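Side-chain contacts in farnesyl pyrophosphate synthase (PDB 3ZOU), which probably makes farnesyl diphosphate by condensing geranyl diphosphate with isopentenyl diphosphate at a magnesium-dependent active site: residues Cys138-Thr143 with Gly193-Gly198; Ala66-Cys71 with Arg129-Glu134. All coordinates share one frame; numbering follows the deposited sequence.

Contact 1: Cys138-Thr143 with Gly193-Gly198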
loop_
_atom_site.group_PDB
_atom_site.type_symbol
_atom_site.label_atom_id
_atom_site.label_comp_id
_atom_site.label_asym_id
_atom_site.label_seq_id
_atom_site.Cartn_x
_atom_site.Cartn_y
_atom_site.Cartn_z
ATOM N N CYS A 138 6.329 14.793 6.526
ATOM C CA CYS A 138 5.391 13.897 5.806
ATOM C C CYS A 138 6.165 12.702 5.235
ATOM O O CYS A 138 5.692 11.571 5.334
ATOM C CB CYS A 138 4.717 14.624 4.679
ATOM S SG CYS A 138 3.713 16.064 5.152
ATOM N N LEU A 139 7.328 12.943 4.693
ATOM C CA LEU A 139 8.080 11.851 4.041
ATOM C C LEU A 139 8.552 10.821 5.083
ATOM O O LEU A 139 8.535 9.607 4.854
ATOM C CB LEU A 139 9.223 12.392 3.225
ATOM C CG LEU A 139 8.809 13.026 1.926
ATOM C CD1 LEU A 139 9.954 13.806 1.293
ATOM C CD2 LEU A 139 8.377 11.973 0.919
ATOM N N GLU A 140 8.970 11.320 6.245
ATOM C CA GLU A 140 9.381 10.440 7.340
ATOM C C GLU A 140 8.210 9.593 7.846
ATOM O O GLU A 140 8.367 8.382 8.119
ATOM C CB GLU A 140 10.079 11.250 8.485
ATOM C CG GLU A 140 10.568 10.359 9.580
ATOM C CD GLU A 140 11.714 9.418 9.228
ATOM O OE1 GLU A 140 12.346 9.475 8.114
ATOM O OE2 GLU A 140 12.024 8.523 10.065
ATOM N N MET A 141 7.051 10.194 7.933
ATOM C CA MET A 141 5.808 9.470 8.343
ATOM C C MET A 141 5.540 8.333 7.352
ATOM O O MET A 141 5.202 7.229 7.728
ATOM C CB MET A 141 4.595 10.439 8.428
ATOM C CG MET A 141 4.751 11.431 9.565
ATOM S SD MET A 141 3.485 12.694 9.524
ATOM C CE MET A 141 2.200 11.834 10.332
ATOM N N LEU A 142 5.644 8.661 6.087
ATOM C CA LEU A 142 5.389 7.664 5.004
ATOM C C LEU A 142 6.406 6.554 5.000
ATOM O O LEU A 142 6.028 5.407 4.902
ATOM C CB LEU A 142 5.448 8.358 3.674
ATOM C CG LEU A 142 4.238 9.129 3.368
ATOM C CD1 LEU A 142 4.492 10.385 2.518
ATOM C CD2 LEU A 142 3.253 8.231 2.639
ATOM N N THR A 143 7.691 6.914 5.138
ATOM C CA THR A 143 8.748 5.929 5.272
ATOM C C THR A 143 8.458 4.997 6.401
ATOM O O THR A 143 8.535 3.746 6.314
ATOM C CB THR A 143 10.090 6.636 5.524
ATOM O OG1 THR A 143 10.495 7.222 4.313
ATOM C CG2 THR A 143 11.168 5.662 5.970
ATOM N N GLY A 193 2.450 9.887 15.378
ATOM C CA GLY A 193 1.855 10.961 16.215
ATOM C C GLY A 193 2.940 11.870 16.737
ATOM O O GLY A 193 2.772 13.095 16.739
ATOM N N ALA A 194 4.080 11.305 17.122
ATOM C CA ALA A 194 5.201 12.097 17.634
ATOM C C ALA A 194 5.712 13.016 16.537
ATOM O O ALA A 194 6.007 14.180 16.728
ATOM C CB ALA A 194 6.294 11.196 18.160
ATOM N N LEU A 195 5.815 12.501 15.298
ATOM C CA LEU A 195 6.272 13.332 14.218
ATOM C C LEU A 195 5.304 14.486 13.939
ATOM O O LEU A 195 5.742 15.568 13.584
ATOM C CB LEU A 195 6.494 12.429 12.952
ATOM C CG LEU A 195 7.729 11.525 12.986
ATOM C CD1 LEU A 195 7.611 10.464 11.924
ATOM C CD2 LEU A 195 9.033 12.316 12.840
ATOM N N ALA A 196 4.016 14.211 14.033
ATOM C CA ALA A 196 2.959 15.144 13.789
ATOM C C ALA A 196 2.988 16.272 14.833
ATOM O O ALA A 196 2.418 17.319 14.531
ATOM C CB ALA A 196 1.581 14.491 13.842
ATOM N N SER A 197 3.597 16.039 15.968
ATOM C CA SER A 197 3.678 17.131 17.005
ATOM C C SER A 197 4.476 18.349 16.494
ATOM O O SER A 197 4.247 19.467 16.995
ATOM C CB SER A 197 4.355 16.657 18.260
ATOM O OG SER A 197 5.747 16.455 18.139
ATOM N N GLY A 198 5.448 18.138 15.601
ATOM C CA GLY A 198 6.368 19.194 15.172
ATOM C C GLY A 198 7.504 19.402 16.162
ATOM O O GLY A 198 8.351 20.255 15.918
#

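Contact 2: Ala66-Cys71 with Arg129-Glu134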
loop_
_atom_site.group_PDB
_atom_site.type_symbol
_atom_site.label_atom_id
_atom_site.label_comp_id
_atom_site.label_asym_id
_atom_site.label_seq_id
_atom_site.Cartn_x
_atom_site.Cartn_y
_atom_site.Cartn_z
ATOM N N ALA A 66 -2.367 15.346 14.340
ATOM C CA ALA A 66 -2.156 13.881 14.096
ATOM C C ALA A 66 -3.328 13.223 13.389
ATOM O O ALA A 66 -3.405 12.009 13.305
ATOM C CB ALA A 66 -1.862 13.177 15.428
ATOM N N ASP A 67 -4.298 14.022 12.920
ATOM C CA ASP A 67 -5.479 13.378 12.264
ATOM C C ASP A 67 -5.097 12.452 11.109
ATOM O O ASP A 67 -5.643 11.353 11.007
ATOM C CB ASP A 67 -6.457 14.425 11.714
ATOM C CG ASP A 67 -7.332 15.083 12.820
ATOM O OD1 ASP A 67 -7.469 14.576 13.936
ATOM O OD2 ASP A 67 -7.966 16.161 12.517
ATOM N N ALA A 68 -4.226 12.895 10.238
ATOM C CA ALA A 68 -3.870 12.036 9.068
ATOM C C ALA A 68 -3.131 10.788 9.538
ATOM O O ALA A 68 -3.408 9.684 9.055
ATOM C CB ALA A 68 -3.093 12.806 8.043
ATOM N N ALA A 69 -2.218 10.956 10.481
ATOM C CA ALA A 69 -1.525 9.825 11.119
ATOM C C ALA A 69 -2.485 8.800 11.697
ATOM O O ALA A 69 -2.345 7.601 11.416
ATOM C CB ALA A 69 -0.645 10.336 12.237
ATOM N N ALA A 70 -3.503 9.247 12.443
ATOM C CA ALA A 70 -4.505 8.428 13.054
ATOM C C ALA A 70 -5.272 7.661 11.965
ATOM O O ALA A 70 -5.468 6.464 12.092
ATOM C CB ALA A 70 -5.429 9.328 13.883
ATOM N N CYS A 71 -5.657 8.365 10.913
ATOM C CA CYS A 71 -6.373 7.693 9.835
ATOM C C CYS A 71 -5.534 6.629 9.119
ATOM O O CYS A 71 -5.967 5.511 8.939
ATOM C CB CYS A 71 -6.808 8.651 8.799
ATOM S SG CYS A 71 -8.194 9.740 9.267
ATOM N N ARG A 129 -2.671 18.641 2.222
ATOM C CA ARG A 129 -3.839 19.322 2.810
ATOM C C ARG A 129 -4.338 18.523 4.017
ATOM O O ARG A 129 -4.560 19.064 5.090
ATOM C CB ARG A 129 -4.951 19.537 1.755
ATOM C CG ARG A 129 -6.191 20.252 2.301
ATOM C CD ARG A 129 -7.362 20.309 1.310
ATOM N NE ARG A 129 -7.937 18.969 1.080
ATOM C CZ ARG A 129 -8.727 18.311 1.935
ATOM N NH1 ARG A 129 -9.081 18.848 3.100
ATOM N NH2 ARG A 129 -9.154 17.091 1.625
ATOM N N ARG A 130 -4.469 17.214 3.867
ATOM C CA ARG A 130 -4.944 16.383 4.967
ATOM C C ARG A 130 -3.883 16.140 6.035
ATOM O O ARG A 130 -4.222 16.003 7.222
ATOM C CB ARG A 130 -5.351 14.987 4.459
ATOM C CG ARG A 130 -6.585 14.912 3.562
ATOM C CD ARG A 130 -6.976 13.447 3.382
ATOM N NE ARG A 130 -8.117 13.225 2.499
ATOM C CZ ARG A 130 -8.048 12.613 1.302
ATOM N NH1 ARG A 130 -6.874 12.240 0.727
ATOM N NH2 ARG A 130 -9.187 12.410 0.642
ATOM N N ASN A 131 -2.608 16.171 5.621
ATOM C CA ASN A 131 -1.470 15.940 6.500
ATOM C C ASN A 131 -0.482 17.108 6.398
ATOM O O ASN A 131 0.592 16.980 5.824
ATOM C CB ASN A 131 -0.750 14.618 6.089
ATOM C CG ASN A 131 0.257 14.164 7.151
ATOM O OD1 ASN A 131 0.111 14.475 8.357
ATOM N ND2 ASN A 131 1.304 13.424 6.712
ATOM N N PRO A 132 -0.877 18.257 6.996
ATOM C CA PRO A 132 -0.139 19.492 6.704
ATOM C C PRO A 132 1.083 19.693 7.560
ATOM O O PRO A 132 1.204 20.723 8.284
ATOM C CB PRO A 132 -1.181 20.577 6.976
ATOM C CG PRO A 132 -2.032 20.021 8.008
ATOM C CD PRO A 132 -2.080 18.503 7.764
ATOM N N GLN A 133 2.016 18.747 7.504
ATOM C CA GLN A 133 3.283 18.848 8.189
ATOM C C GLN A 133 4.271 19.456 7.280
ATOM O O GLN A 133 3.979 19.583 6.083
ATOM C CB GLN A 133 3.823 17.480 8.674
ATOM C CG GLN A 133 2.755 16.537 9.186
ATOM C CD GLN A 133 1.831 17.064 10.222
ATOM O OE1 GLN A 133 2.248 17.825 11.108
ATOM N NE2 GLN A 133 0.561 16.625 10.178
ATOM N N GLU A 134 5.461 19.778 7.813
ATOM C CA GLU A 134 6.565 20.101 6.948
ATOM C C GLU A 134 6.833 18.873 6.038
ATOM O O GLU A 134 6.664 17.747 6.434
ATOM C CB GLU A 134 7.793 20.369 7.752
ATOM C CG GLU A 134 7.663 21.686 8.517
ATOM C CD GLU A 134 8.104 22.880 7.681
ATOM O OE1 GLU A 134 8.533 22.684 6.520
ATOM O OE2 GLU A 134 8.015 24.023 8.193
HETATM O O HOH W 1 -3.323 15.704 9.934
HETATM O O HOH W 2 -0.931 13.633 10.969
#

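Contact 1: Cys138-Thr143 with Gly193-Gly198
Leu-195 and Met-141 both set CG beside the backbone N and anti to their own carbonyl carbon (chi1 -74° and -68°), and this sends each chain into the gap between the helices. There they slide past each other in opposite directions, with Leu-195 CD1 lying 3.8 Å from Met-141 CG and Leu-195 CB 3.9 Å from that same Met-141 CG. Rotation about the CG-SD bond of the methionine (chi3 83°) folds CE round, and that methyl makes a looser contact with the CB of Ala-196, 4.4 Å away. Glu-140 closes the outer edge: its CG comes to 3.8 Å from Leu-195 CD1, the two side chains crossing at about a right angle. The glutamate touches the leucine through this CG, while OE2 forms a salt bridge with Arg-144 one turn on. This is helix packing within the all-helical isoprenoid synthase fold, joining the first half of helix 135-149 to the C-terminal part of helix 171-196. Leu-142 and Leu-139, which do not face helix 171-196, pack on the second subunit, so one helix serves both an internal contact and the dimer. Just past the packed residues the chain turns away: Ala-194 O receives two donors from one residue, Ser-197 N at 3.1 Å and Ser-197 OG at 2.7 Å, the hydroxyl lying in the carbonyl plane. Gly-198, with positive phi, is the first residue to leave helical geometry, and its N reaches Leu-195 O at 3.3 Å.

Contact 2: Ala66-Cys71 with Arg129-Glu134
A single methyl and two waters make nearly all of this contact: Ala-68 touches Arg-130 and Asn-131 directly, while the polar groups on both sides meet through solvent. Ala-68 CB lies 3.5 Å from Arg-130 O, and it sits equally close, 3.5 Å, to Asn-131 CB. The asparagine swings CG beside its own carbonyl carbon (chi1 -168°), which brings the amide alongside that methyl too. Water 1 accepts from Ala-68 N at 3.0 Å and donates to Arg-130 O at 2.9 Å; water 2 links Ala-69 N to Asn-131 OD1. Ala-66 holds the N-cap position of helix 67-85 but has no polar side chain with which to cap; the two waters accept from N-H groups of the first turn. In the isoprenoid synthase fold this contact joins the start of that helix, which near its far end carries Asp-84, one of the magnesium ligands, to the loop connecting helices 107-126 and 135-149. The loop is braced from within. Gln-133 NE2 donates to Asn-131 OD1 at 2.9 Å in a fairly straight bond (161° at the hydrogen), arriving above the carbonyl plane, 38° out of it, and the same NE2 also bonds to Arg-65 O. On the other end of the asparagine amide, ND2 is held by Leu-125 O, so partners at both ends probably fix its rotation. Pro-132 is the centre of an inverse gamma turn, closed by Gln-133 N to Asn-131 O at 2.8 Å. The guanidinium of Arg-130 turns from the contact and forms a salt bridge with Asp-127.

The centres of contacts 1 and 2 lie about 8 Å apart, and helix 135-149 ties them together. Its Cys-138 SG rests 3.3 Å from Asn-131 O, and Met-141 SD, whose chain packs in contact 1, lies 3.6 Å from Asn-131 ND2 of contact 2. Ala-66 also packs on Ala-196, bringing helices 67-85 and 171-196 together beside the loop. Neither contact includes a ligand or metal residue. Part of the geranyl diphosphate pocket lies on the same two helices, several turns away: Ser-80, Leu-81, His-83 and magnesium-binding Asp-84 come about three to four and a half turns after Ala-68, and Lys-181 and Thr-182 about four turns before Leu-195.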